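Local atomic coordinates of putative phophotriesterase (Proteus mirabilis, PDB entry 3RHG), a protein that probably hydrolyses ester bonds, as a member of the phosphotriesterase family that holds two zinc ions in its metal site. Residues Ala278-Arg283 with Asn287-Ser292. Residues are numbered along the deposited sequence; the frame is centred on the assembly and turned at random.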
# COMPACT_ATOMS: atom_id res chain seq x y z
N ALA A 278 10.86 1.53 15.73
CA ALA A 278 12.25 2.01 15.91
C ALA A 278 12.29 2.98 17.07
O ALA A 278 13.19 2.92 17.91
CB ALA A 278 12.78 2.68 14.63
N THR A 279 11.32 3.90 17.12
CA THR A 279 11.30 4.90 18.20
C THR A 279 11.11 4.26 19.59
O THR A 279 11.78 4.65 20.57
CB THR A 279 10.29 6.02 17.90
OG1 THR A 279 10.68 6.67 16.69
CG2 THR A 279 10.26 7.06 19.04
N LEU A 280 10.21 3.30 19.70
CA LEU A 280 10.03 2.59 20.95
C LEU A 280 11.31 1.89 21.38
O LEU A 280 11.65 1.88 22.55
CB LEU A 280 8.88 1.59 20.84
CG LEU A 280 7.47 2.20 20.77
CD1 LEU A 280 6.43 1.07 20.65
CD2 LEU A 280 7.16 3.09 21.98
N ILE A 281 12.02 1.27 20.43
CA ILE A 281 13.29 0.59 20.74
C ILE A 281 14.28 1.61 21.27
O ILE A 281 15.02 1.35 22.23
CB ILE A 281 13.87 -0.16 19.49
CG1 ILE A 281 12.91 -1.32 19.13
CG2 ILE A 281 15.33 -0.60 19.72
CD1 ILE A 281 13.16 -1.96 17.77
N GLU A 282 14.32 2.79 20.64
CA GLU A 282 15.27 3.81 21.06
C GLU A 282 14.92 4.38 22.44
O GLU A 282 15.80 4.86 23.17
CB GLU A 282 15.42 4.90 19.99
CG GLU A 282 16.13 4.35 18.76
CD GLU A 282 16.10 5.26 17.56
OE1 GLU A 282 15.24 6.16 17.50
OE2 GLU A 282 16.95 5.05 16.66
N ARG A 283 13.64 4.28 22.80
CA ARG A 283 13.16 4.67 24.12
C ARG A 283 13.36 3.56 25.15
O ARG A 283 13.05 3.75 26.33
CB ARG A 283 11.67 5.06 24.08
CG ARG A 283 11.36 6.43 23.41
CD ARG A 283 11.53 7.60 24.38
NE ARG A 283 10.38 7.73 25.27
CZ ARG A 283 9.32 8.50 25.02
NH1 ARG A 283 9.27 9.22 23.90
NH2 ARG A 283 8.31 8.56 25.88
N ASN A 287 12.38 -4.92 24.40
CA ASN A 287 12.09 -6.24 24.96
C ASN A 287 10.60 -6.43 25.30
O ASN A 287 10.24 -7.44 25.92
CB ASN A 287 12.92 -6.47 26.22
CG ASN A 287 14.41 -6.40 25.95
OD1 ASN A 287 14.91 -6.98 25.00
ND2 ASN A 287 15.13 -5.71 26.83
N GLN A 288 9.76 -5.48 24.89
CA GLN A 288 8.33 -5.55 25.17
C GLN A 288 7.50 -5.47 23.91
O GLN A 288 6.30 -5.23 23.97
CB GLN A 288 7.87 -4.42 26.13
CG GLN A 288 8.14 -4.70 27.57
CD GLN A 288 7.76 -3.55 28.46
OE1 GLN A 288 8.63 -2.76 28.87
NE2 GLN A 288 6.43 -3.41 28.74
N ILE A 289 8.13 -5.71 22.76
CA ILE A 289 7.44 -5.56 21.48
C ILE A 289 7.40 -6.89 20.75
O ILE A 289 8.39 -7.62 20.73
CB ILE A 289 8.19 -4.55 20.58
CG1 ILE A 289 8.16 -3.16 21.22
CG2 ILE A 289 7.59 -4.54 19.16
CD1 ILE A 289 9.09 -2.16 20.53
N VAL A 290 6.24 -7.24 20.18
CA VAL A 290 6.18 -8.37 19.25
C VAL A 290 5.56 -7.91 17.93
O VAL A 290 4.86 -6.88 17.89
CB VAL A 290 5.46 -9.61 19.83
CG1 VAL A 290 6.33 -10.28 20.90
CG2 VAL A 290 4.08 -9.20 20.40
N LEU A 291 5.79 -8.70 16.87
CA LEU A 291 5.49 -8.31 15.48
C LEU A 291 4.77 -9.43 14.76
O LEU A 291 5.13 -10.59 14.92
CB LEU A 291 6.79 -8.09 14.71
CG LEU A 291 7.79 -7.12 15.34
CD1 LEU A 291 9.07 -7.06 14.50
CD2 LEU A 291 7.23 -5.71 15.53
N SER A 292 3.76 -9.11 13.96
CA SER A 292 3.11 -10.15 13.17
C SER A 292 2.35 -9.49 11.99
O SER A 292 2.42 -8.26 11.83
CB SER A 292 2.17 -11.00 14.07
OG SER A 292 2.35 -12.40 13.84
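Ile-289 carries its side of this contact through one methyl group. CD1 of Ile-289 reaches the helix and lies 3.8 Å from CB of Leu-280. Ile-289 CD1 is also 4.2 Å from both Leu-280 CD1 and Ile-281 CG1. It therefore sits over two successive residues of the helix. The Leu-280 side chain runs past Ile-289 at a slant, and that of Ile-281 crosses Ile-289 at about a right angle. All three residues are buried, and the interaction is purely apolar. The patch is small, with 103 Å² buried in total.

The conformation of Ile-289 explains the reach. CG1 is anti to the carbonyl carbon (chi1 -64°), and the chain is then extended (chi2 170°). This carries CD1 out from the strand to the helix.

Phe-252 of the adjacent strand touches both Leu-280 and Ile-289. Leu-280 also rests on Gln-240 of helix 237-245. Further along the last strand, Ser-292 OG hydrogen-bonds to Glu-24 OE2 and to the backbone N of the zinc ligand His-23.

The contact packs the end of helix 270-282 against strand 289-291. Together with strand 249-252 they form a beta-alpha-beta unit, the final one of the (beta/alpha)8 barrel of this amidohydrolase. Strand 289-291 pairs in parallel with strand 249-252, and Val-290 and Ser-292 reach across to strand 19-24, the first of the barrel.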